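Side-chain contacts in BepE protein (Bartonella henselae str. Houston-1, PDB 4YK3), which is a Bartonella effector translocated by the VirB type IV secretion system, seen here as its BID domain, which probably serves in its recognition for secretion: residues 41-44 with 45-49; 58-61 with 62-65; 114-117 with 118-122. All coordinates share one frame; numbering follows the deposited sequence.

Contact 1: 41-44 with 45-49; sequences VMHW and CKIVY
Cys45, Lys46, Ile47 and Val48 donate their backbone N-H groups to the carbonyls of Val41, Met42, His43 and Trp44, so that residues 41-48 run as regular alpha helix in the second half of helix 32-49. The first bond of this set, Cys45 N to Val41 O, is short at 2.8 Å.

Among the side chains, Ile47 CD1 is the meeting point. It comes to 3.2 Å from His43 NE2, a tight approach, and to 3.6 Å from Trp44 CE3, crossing the histidine obliquely while running alongside the tryptophan in the same direction. His43 CG stands anti to the backbone N (chi1 171°), which swings the imidazole along the helix toward Ile47. The same swing brings the imidazole edge to the indole: His43 CD2 sits 3.6 Å above the plane of the Trp44 ring, over its centre. Ile47 CD1 lies on this same side of the indole plane, so methyl and imidazole share one side of the tryptophan. Trp44 also stacks with His108 of helix 97-129, and its NE1 is hydrogen-bonded to Glu40 OE2 one turn earlier, which fixes the polar edge of the indole.

Round the helix, Val41 CG1 meets Cys45 SG at 4.1 Å; Val41 packs on Met59 of helix 56-64 and Ala112 of helix 97-129, and Cys45 on Leu55. Val48 leans back on the preceding turn through CG2, 3.3 Å from Trp44 O.

The chemistry divides the turn: main-chain bonds engage the carbonyls of 41-44 and the N-H groups of 45-48, while the contact between side chains is dispersive, a methyl wedged against two aromatic rings. The indole N-H and the Tyr49 hydroxyl, bonded to Pro80 O, find their partners beyond these turns.

Contact 2: 58-61 with 62-65; sequences KMQE and VLQK
Val62 and Leu63 lean back over the preceding helical turn, meeting its carbonyl oxygens rather than its side chains. Val62 CG2, placed beside the backbone N and anti to the carbonyl carbon, settles 3.2 Å from Lys58 O; CG1 takes the position anti to the N (chi1 169°). Leu63 behaves similarly, with CB 3.4 Å from Gln60 O and CG farther off, near Met59 O. Gln64 rests CB on Glu61 O; its chain then bends about CB-CG (chi2 -57°), and the amide leads away from the preceding turn.

Lys58, Met59, Gln60 and Glu61 all set out away from the following turn, and the two sets of side chains therefore splay round the helix axis instead of interlocking. The nearest approach between them is loose: Gln60 NE2 and Leu63 CD1 are 4.4 Å apart. Glu61 runs extended beyond CG, so its carboxylate is carried away from the following turn.

The backbone holds the turn together unevenly. Val62 N bonds to Lys58 O at 3.0 Å, whereas the bonds from Leu63 N to Met59 O and from Gln64 N to Gln60 O are weak. The last one, Lys65 N to Glu61 O, is firmer, at 3.1 Å. Lys65 is also where the chain leaves helical geometry, so this bond closes the final turn.

The splayed side chains serve different neighbours in the bundle. Met59 points to helix 32-49, Val62 touches Leu72 of helix 69-78 and Val120 of helix 97-129, and Leu63 reaches helices 21-30, 32-49 and 97-129. Lys58 NZ bonds to Gln75 OE1, while at the C-terminal end Gln64 O takes a hydrogen bond from Arg21 NH1 of helix 21-30.

Contact 3: 114-117 with 118-122; sequences DGYT and SAVTQ
Ser118 grips the carbonyl of Asp114 with two donors: its backbone N at 3.0 Å and its OG at 2.9 Å from Asp114 O, arriving from opposite faces of the carbonyl plane. With chi1 at -59° the hydroxyl lies beside its own backbone N and folds back onto the preceding turn. Ala119, Val120 and Thr121 continue the helical bonding to the carbonyls of Gly115, Tyr116 and Thr117.

Thr117 OG1 bonds to Leu113 O, one turn earlier. A water joins Thr117 OG1 to Ser118 OG, and a second joins Thr117 O to Thr121 OG1, although both waters sit improbably close to Thr117 and their exact positions are doubtful. The Tyr116 hydroxyl is satisfied in another helix, by Met59 O.

On the buried side, Val120 CG2 lies over one face of the Tyr116 ring in a CH-pi contact, 3.8 Å from the ring centroid and 20° off its normal.

Two chemistries thus share this helix: the hydroxyls of Ser118 and Thr117 add side-chain bonds to main-chain carbonyls one turn back, while the tyrosine offers its pi face to a methyl of its own helix and its hydroxyl to a carbonyl of helix 56-64.

How the contacts relate
From the N terminus, contact 1 comes first, in helix 32-49, then contact 2 in helix 56-64, and contact 3 in the long helix 97-129. Each joins consecutive turns of a single helix, so none closes a loop; they stand in series and neither nest nor cross. Their side chains nevertheless meet in the bundle core. Val41 of contact 1 touches both others, through CG1 to Met59 SD at 3.5 Å and through CG2 to Tyr116 CB at 4.1 Å. Contacts 2 and 3, with centres about 11 Å apart, pack through Leu63 CD2 and Val120 CG2, 3.6 Å apart. Together they tie three helices of the bundle.

Contact 1: 41-44 with 45-49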
ATOM      1  N   VAL A  41       4.335   2.516  -1.548  1.00 35.42           N
ATOM      2  CA  VAL A  41       3.287   2.051  -2.436  1.00 35.04           C
ATOM      3  C   VAL A  41       3.028   3.094  -3.530  1.00 38.81           C
ATOM      4  O   VAL A  41       2.914   2.735  -4.693  1.00 38.57           O
ATOM      5  CB  VAL A  41       2.002   1.729  -1.642  1.00 36.63           C
ATOM      6  CG1 VAL A  41       0.805   1.524  -2.579  1.00 33.11           C
ATOM      7  CG2 VAL A  41       2.220   0.485  -0.777  1.00 31.34           C
ATOM      8  N   MET A  42       2.949   4.377  -3.168  1.00 33.62           N
ATOM      9  CA  MET A  42       2.634   5.392  -4.175  1.00 42.90           C
ATOM     10  C   MET A  42       3.743   5.497  -5.213  1.00 48.71           C
ATOM     11  O   MET A  42       3.475   5.709  -6.401  1.00 40.58           O
ATOM     12  CB  MET A  42       2.402   6.764  -3.538  1.00 40.79           C
ATOM     13  CG  MET A  42       1.194   6.809  -2.620  1.00 49.69           C
ATOM     14  SD  MET A  42       0.980   8.412  -1.838  1.00 56.55           S
ATOM     15  CE  MET A  42       0.803   9.484  -3.270  1.00 56.76           C
ATOM     16  N   HIS A  43       4.987   5.379  -4.759  1.00 41.61           N
ATOM     17  CA  HIS A  43       6.116   5.436  -5.679  1.00 42.43           C
ATOM     18  C   HIS A  43       5.998   4.329  -6.727  1.00 42.39           C
ATOM     19  O   HIS A  43       6.111   4.567  -7.923  1.00 41.33           O
ATOM     20  CB  HIS A  43       7.440   5.306  -4.927  1.00 42.64           C
ATOM     21  CG  HIS A  43       8.623   5.133  -5.826  1.00 44.46           C
ATOM     22  ND1 HIS A  43       9.231   6.190  -6.468  1.00 56.78           N
ATOM     23  CD2 HIS A  43       9.303   4.025  -6.201  1.00 46.39           C
ATOM     24  CE1 HIS A  43      10.240   5.742  -7.193  1.00 57.33           C
ATOM     25  NE2 HIS A  43      10.307   4.431  -7.046  1.00 52.31           N
ATOM     26  N   TRP A  44       5.757   3.112  -6.272  1.00 37.45           N
ATOM     27  CA  TRP A  44       5.724   2.001  -7.193  1.00 39.32           C
ATOM     28  C   TRP A  44       4.425   1.983  -8.010  1.00 38.52           C
ATOM     29  O   TRP A  44       4.418   1.436  -9.114  1.00 37.86           O
ATOM     30  CB  TRP A  44       5.949   0.674  -6.445  1.00 29.41           C
ATOM     31  CG  TRP A  44       7.364   0.576  -5.911  1.00 38.95           C
ATOM     32  CD1 TRP A  44       7.742   0.627  -4.600  1.00 34.60           C
ATOM     33  CD2 TRP A  44       8.586   0.473  -6.671  1.00 38.76           C
ATOM     34  NE1 TRP A  44       9.096   0.551  -4.498  1.00 38.79           N
ATOM     35  CE2 TRP A  44       9.648   0.459  -5.745  1.00 40.95           C
ATOM     36  CE3 TRP A  44       8.880   0.392  -8.037  1.00 41.03           C
ATOM     37  CZ2 TRP A  44      10.994   0.360  -6.135  1.00 36.27           C
ATOM     38  CZ3 TRP A  44      10.208   0.299  -8.428  1.00 42.60           C
ATOM     39  CH2 TRP A  44      11.249   0.272  -7.480  1.00 44.89           C
ATOM     40  N   CYS A  45       3.343   2.588  -7.499  1.00 33.63           N
ATOM     41  CA  CYS A  45       2.131   2.736  -8.321  1.00 32.83           C
ATOM     42  C   CYS A  45       2.446   3.617  -9.521  1.00 37.30           C
ATOM     43  O   CYS A  45       2.056   3.309 -10.652  1.00 32.59           O
ATOM     44  CB  CYS A  45       0.949   3.334  -7.538  1.00 33.73           C
ATOM     45  SG  CYS A  45       0.044   2.091  -6.582  1.00 38.77           S
ATOM     46  N   LYS A  46       3.174   4.704  -9.274  1.00 30.14           N
ATOM     47  CA  LYS A  46       3.595   5.580 -10.364  1.00 44.25           C
ATOM     48  C   LYS A  46       4.371   4.792 -11.431  1.00 37.94           C
ATOM     49  O   LYS A  46       4.175   4.985 -12.617  1.00 36.62           O
ATOM     50  CB  LYS A  46       4.446   6.734  -9.843  1.00 37.68           C
ATOM     51  CG  LYS A  46       4.789   7.757 -10.914  1.00 49.50           C
ATOM     52  CD  LYS A  46       5.970   8.621 -10.516  1.00 60.55           C
ATOM     53  CE  LYS A  46       5.511   9.931  -9.888  1.00 76.11           C
ATOM     54  NZ  LYS A  46       6.645  10.877  -9.644  1.00 84.73           N
ATOM     55  N   ILE A  47       5.230   3.878 -10.998  1.00 33.45           N
ATOM     56  CA  ILE A  47       6.042   3.111 -11.938  1.00 37.10           C
ATOM     57  C   ILE A  47       5.262   1.996 -12.636  1.00 39.96           C
ATOM     58  O   ILE A  47       5.392   1.807 -13.846  1.00 39.08           O
ATOM     59  CB  ILE A  47       7.274   2.564 -11.217  1.00 42.57           C
ATOM     60  CG1 ILE A  47       8.254   3.714 -10.979  1.00 44.28           C
ATOM     61  CG2 ILE A  47       7.946   1.474 -12.024  1.00 46.46           C
ATOM     62  CD1 ILE A  47       9.137   3.466  -9.828  1.00 54.50           C
ATOM     63  N   VAL A  48       4.443   1.266 -11.884  1.00 30.40           N
ATOM     64  CA  VAL A  48       3.726   0.132 -12.449  1.00 34.63           C
ATOM     65  C   VAL A  48       2.503   0.589 -13.260  1.00 35.46           C
ATOM     66  O   VAL A  48       2.197   0.038 -14.322  1.00 31.87           O
ATOM     67  CB  VAL A  48       3.319  -0.820 -11.338  1.00 36.62           C
ATOM     68  CG1 VAL A  48       2.340  -1.838 -11.839  1.00 27.32           C
ATOM     69  CG2 VAL A  48       4.549  -1.475 -10.729  1.00 37.02           C
ATOM     70  N   TYR A  49       1.814   1.609 -12.755  1.00 28.65           N
ATOM     71  CA  TYR A  49       0.555   2.050 -13.340  1.00 30.22           C
ATOM     72  C   TYR A  49       0.627   3.393 -14.068  1.00 36.30           C
ATOM     73  O   TYR A  49      -0.328   3.786 -14.738  1.00 38.23           O
ATOM     74  CB  TYR A  49      -0.521   2.160 -12.250  1.00 34.97           C
ATOM     75  CG  TYR A  49      -0.890   0.839 -11.620  1.00 31.36           C
ATOM     76  CD1 TYR A  49      -1.388  -0.202 -12.394  1.00 33.45           C
ATOM     77  CD2 TYR A  49      -0.758   0.640 -10.254  1.00 32.75           C
ATOM     78  CE1 TYR A  49      -1.750  -1.406 -11.827  1.00 30.66           C
ATOM     79  CE2 TYR A  49      -1.114  -0.560  -9.672  1.00 28.22           C
ATOM     80  CZ  TYR A  49      -1.608  -1.578 -10.462  1.00 29.89           C
ATOM     81  OH  TYR A  49      -1.976  -2.769  -9.888  1.00 30.91           O
TER

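Contact 2: 58-61 with 62-65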
ATOM      1  N   LYS A  58      -7.803   3.193  -1.393  1.00 51.83           N
ATOM      2  CA  LYS A  58      -7.891   1.879  -0.783  1.00 52.74           C
ATOM      3  C   LYS A  58      -6.949   1.744   0.416  1.00 54.00           C
ATOM      4  O   LYS A  58      -7.254   1.025   1.356  1.00 49.39           O
ATOM      5  CB  LYS A  58      -7.601   0.783  -1.809  1.00 51.80           C
ATOM      6  CG  LYS A  58      -8.728   0.582  -2.826  1.00 66.50           C
ATOM      7  CD  LYS A  58      -8.846  -0.867  -3.278  1.00 70.45           C
ATOM      8  CE  LYS A  58     -10.014  -1.052  -4.240  1.00 83.20           C
ATOM      9  NZ  LYS A  58     -10.287  -2.487  -4.546  1.00 86.65           N
ATOM     10  N   MET A  59      -5.807   2.421   0.381  1.00 46.73           N
ATOM     11  CA  MET A  59      -4.901   2.376   1.515  1.00 49.17           C
ATOM     12  C   MET A  59      -5.515   3.110   2.706  1.00 51.85           C
ATOM     13  O   MET A  59      -5.334   2.692   3.847  1.00 50.42           O
ATOM     14  CB  MET A  59      -3.534   2.964   1.156  1.00 44.48           C
ATOM     15  CG  MET A  59      -2.637   1.985   0.404  1.00 41.47           C
ATOM     16  SD  MET A  59      -0.956   2.597   0.295  1.00 42.39           S
ATOM     17  CE  MET A  59      -1.154   4.030  -0.796  1.00 40.02           C
ATOM     18  N   GLN A  60      -6.252   4.187   2.434  1.00 54.04           N
ATOM     19  CA  GLN A  60      -6.970   4.893   3.492  1.00 58.18           C
ATOM     20  C   GLN A  60      -8.051   3.986   4.048  1.00 60.66           C
ATOM     21  O   GLN A  60      -8.274   3.943   5.255  1.00 59.40           O
ATOM     22  CB  GLN A  60      -7.585   6.202   2.991  1.00 67.13           C
ATOM     23  CG  GLN A  60      -6.571   7.303   2.713  1.00 79.46           C
ATOM     24  CD  GLN A  60      -5.773   7.688   3.947  1.00 93.47           C
ATOM     25  OE1 GLN A  60      -6.333   8.149   4.947  1.00100.67           O
ATOM     26  NE2 GLN A  60      -4.458   7.488   3.889  1.00 92.31           N
ATOM     27  N   GLU A  61      -8.705   3.240   3.167  1.00 59.66           N
ATOM     28  CA  GLU A  61      -9.784   2.359   3.597  1.00 58.15           C
ATOM     29  C   GLU A  61      -9.260   1.269   4.512  1.00 60.81           C
ATOM     30  O   GLU A  61      -9.916   0.889   5.482  1.00 59.34           O
ATOM     31  CB  GLU A  61     -10.499   1.751   2.391  1.00 59.88           C
ATOM     32  CG  GLU A  61     -11.522   2.711   1.790  1.00 69.45           C
ATOM     33  CD  GLU A  61     -11.963   2.334   0.385  1.00 74.80           C
ATOM     34  OE1 GLU A  61     -11.518   1.282  -0.132  1.00 72.47           O
ATOM     35  OE2 GLU A  61     -12.758   3.100  -0.196  1.00 79.77           O
ATOM     36  N   VAL A  62      -8.055   0.790   4.223  1.00 53.62           N
ATOM     37  CA  VAL A  62      -7.458  -0.241   5.043  1.00 53.15           C
ATOM     38  C   VAL A  62      -7.178   0.274   6.465  1.00 58.15           C
ATOM     39  O   VAL A  62      -7.365  -0.461   7.423  1.00 56.34           O
ATOM     40  CB  VAL A  62      -6.200  -0.790   4.371  1.00 51.08           C
ATOM     41  CG1 VAL A  62      -5.408  -1.662   5.328  1.00 50.78           C
ATOM     42  CG2 VAL A  62      -6.599  -1.578   3.124  1.00 49.50           C
ATOM     43  N   LEU A  63      -6.772   1.533   6.612  1.00 55.46           N
ATOM     44  CA  LEU A  63      -6.613   2.103   7.954  1.00 60.39           C
ATOM     45  C   LEU A  63      -7.893   1.958   8.772  1.00 61.99           C
ATOM     46  O   LEU A  63      -7.834   1.586   9.938  1.00 62.63           O
ATOM     47  CB  LEU A  63      -6.201   3.579   7.899  1.00 64.15           C
ATOM     48  CG  LEU A  63      -4.754   3.869   7.498  1.00 66.37           C
ATOM     49  CD1 LEU A  63      -4.404   5.334   7.718  1.00 65.09           C
ATOM     50  CD2 LEU A  63      -3.801   2.969   8.278  1.00 66.00           C
ATOM     51  N   GLN A  64      -9.044   2.220   8.158  1.00 61.83           N
ATOM     52  CA  GLN A  64     -10.314   2.111   8.872  1.00 64.86           C
ATOM     53  C   GLN A  64     -10.681   0.662   9.168  1.00 64.48           C
ATOM     54  O   GLN A  64     -11.324   0.386  10.173  1.00 72.65           O
ATOM     55  CB  GLN A  64     -11.448   2.786   8.086  1.00 66.79           C
ATOM     56  CG  GLN A  64     -11.265   4.290   7.879  1.00 68.63           C
ATOM     57  CD  GLN A  64     -11.094   5.068   9.188  1.00 79.14           C
ATOM     58  OE1 GLN A  64     -11.517   4.624  10.259  1.00 81.71           O
ATOM     59  NE2 GLN A  64     -10.470   6.235   9.100  1.00 74.30           N
ATOM     60  N   LYS A  65     -10.277  -0.262   8.300  1.00 65.87           N
ATOM     61  CA  LYS A  65     -10.550  -1.681   8.532  1.00 67.26           C
ATOM     62  C   LYS A  65      -9.372  -2.552   8.106  1.00 60.07           C
ATOM     63  O   LYS A  65      -9.345  -3.086   7.001  1.00 58.82           O
ATOM     64  CB  LYS A  65     -11.827  -2.116   7.804  1.00 71.44           C
ATOM     65  CG  LYS A  65     -12.296  -3.520   8.178  1.00 81.02           C
ATOM     66  CD  LYS A  65     -13.675  -3.854   7.609  1.00 87.98           C
ATOM     67  CE  LYS A  65     -14.751  -2.914   8.132  1.00 94.65           C
ATOM     68  NZ  LYS A  65     -16.098  -3.205   7.555  1.00 98.96           N
TER

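Contact 3: 114-117 with 118-122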
ATOM      1  N   ASP A 114       2.420  -5.358   0.677  1.00 38.80           N
ATOM      2  CA  ASP A 114       2.502  -6.314   1.772  1.00 45.46           C
ATOM      3  C   ASP A 114       3.028  -5.641   3.029  1.00 41.45           C
ATOM      4  O   ASP A 114       2.501  -5.844   4.114  1.00 50.21           O
ATOM      5  CB  ASP A 114       3.414  -7.487   1.410  1.00 47.98           C
ATOM      6  CG  ASP A 114       2.747  -8.472   0.496  1.00 65.79           C
ATOM      7  OD1 ASP A 114       1.847  -8.049  -0.256  1.00 67.76           O
ATOM      8  OD2 ASP A 114       3.126  -9.664   0.516  1.00 80.53           O
ATOM      9  N   GLY A 115       4.092  -4.861   2.867  1.00 37.69           N
ATOM     10  CA  GLY A 115       4.670  -4.100   3.963  1.00 40.63           C
ATOM     11  C   GLY A 115       3.669  -3.128   4.575  1.00 40.06           C
ATOM     12  O   GLY A 115       3.533  -3.064   5.802  1.00 39.96           O
ATOM     13  N   TYR A 116       2.956  -2.388   3.723  1.00 35.72           N
ATOM     14  CA  TYR A 116       1.932  -1.465   4.202  1.00 37.75           C
ATOM     15  C   TYR A 116       0.839  -2.166   5.013  1.00 39.85           C
ATOM     16  O   TYR A 116       0.524  -1.748   6.132  1.00 37.42           O
ATOM     17  CB  TYR A 116       1.271  -0.711   3.032  1.00 31.84           C
ATOM     18  CG  TYR A 116       0.158   0.197   3.505  1.00 33.74           C
ATOM     19  CD1 TYR A 116       0.439   1.436   4.092  1.00 37.14           C
ATOM     20  CD2 TYR A 116      -1.169  -0.187   3.399  1.00 37.28           C
ATOM     21  CE1 TYR A 116      -0.584   2.271   4.542  1.00 41.07           C
ATOM     22  CE2 TYR A 116      -2.199   0.632   3.861  1.00 36.72           C
ATOM     23  CZ  TYR A 116      -1.902   1.855   4.423  1.00 38.12           C
ATOM     24  OH  TYR A 116      -2.924   2.658   4.865  1.00 42.62           O
ATOM     25  N   THR A 117       0.240  -3.209   4.442  1.00 38.17           N
ATOM     26  CA  THR A 117      -0.927  -3.819   5.074  1.00 40.05           C
ATOM     27  C   THR A 117      -0.518  -4.593   6.339  1.00 42.54           C
ATOM     28  O   THR A 117      -1.260  -4.625   7.321  1.00 46.76           O
ATOM     29  CB  THR A 117      -1.702  -4.739   4.091  1.00 37.14           C
ATOM     30  OG1 THR A 117      -0.830  -5.750   3.577  1.00 43.39           O
ATOM     31  CG2 THR A 117      -2.256  -3.922   2.927  1.00 39.23           C
ATOM     32  N   SER A 118       0.669  -5.190   6.332  1.00 37.73           N
ATOM     33  CA  SER A 118       1.176  -5.824   7.549  1.00 43.38           C
ATOM     34  C   SER A 118       1.478  -4.782   8.632  1.00 48.40           C
ATOM     35  O   SER A 118       1.208  -5.010   9.814  1.00 54.58           O
ATOM     36  CB  SER A 118       2.429  -6.642   7.253  1.00 49.46           C
ATOM     37  OG  SER A 118       2.145  -7.645   6.296  1.00 59.65           O
ATOM     38  N   ALA A 119       2.032  -3.639   8.236  1.00 42.86           N
ATOM     39  CA  ALA A 119       2.352  -2.603   9.218  1.00 45.21           C
ATOM     40  C   ALA A 119       1.073  -2.041   9.837  1.00 45.37           C
ATOM     41  O   ALA A 119       1.027  -1.768  11.035  1.00 42.29           O
ATOM     42  CB  ALA A 119       3.164  -1.500   8.589  1.00 36.64           C
ATOM     43  N   VAL A 120       0.040  -1.873   9.016  1.00 43.53           N
ATOM     44  CA  VAL A 120      -1.257  -1.415   9.509  1.00 44.66           C
ATOM     45  C   VAL A 120      -1.846  -2.417  10.501  1.00 46.54           C
ATOM     46  O   VAL A 120      -2.331  -2.049  11.578  1.00 49.77           O
ATOM     47  CB  VAL A 120      -2.257  -1.175   8.353  1.00 42.10           C
ATOM     48  CG1 VAL A 120      -3.653  -0.959   8.917  1.00 42.22           C
ATOM     49  CG2 VAL A 120      -1.828   0.012   7.496  1.00 40.73           C
ATOM     50  N   THR A 121      -1.822  -3.686  10.128  1.00 44.39           N
ATOM     51  CA  THR A 121      -2.320  -4.733  11.008  1.00 45.54           C
ATOM     52  C   THR A 121      -1.484  -4.792  12.291  1.00 43.66           C
ATOM     53  O   THR A 121      -2.016  -4.901  13.387  1.00 39.94           O
ATOM     54  CB  THR A 121      -2.309  -6.100  10.289  1.00 50.84           C
ATOM     55  OG1 THR A 121      -3.364  -6.120   9.316  1.00 48.60           O
ATOM     56  CG2 THR A 121      -2.500  -7.253  11.287  1.00 49.17           C
ATOM     57  N   GLN A 122      -0.172  -4.674  12.142  1.00 49.19           N
ATOM     58  CA  GLN A 122       0.736  -4.744  13.283  1.00 52.09           C
ATOM     59  C   GLN A 122       0.548  -3.543  14.207  1.00 52.68           C
ATOM     60  O   GLN A 122       0.726  -3.647  15.415  1.00 48.73           O
ATOM     61  CB  GLN A 122       2.170  -4.836  12.770  1.00 54.27           C
ATOM     62  CG  GLN A 122       3.275  -4.809  13.789  1.00 62.70           C
ATOM     63  CD  GLN A 122       4.638  -4.951  13.118  1.00 71.00           C
ATOM     64  OE1 GLN A 122       5.354  -5.926  13.348  1.00 80.92           O
ATOM     65  NE2 GLN A 122       4.988  -3.986  12.260  1.00 65.39           N
TER
HETATM   66  O   HOH W   1      -3.720  -4.347   6.722  1.00 48.74           O
HETATM   67  O   HOH W   2      -0.837  -7.694   5.016  1.00 58.17           O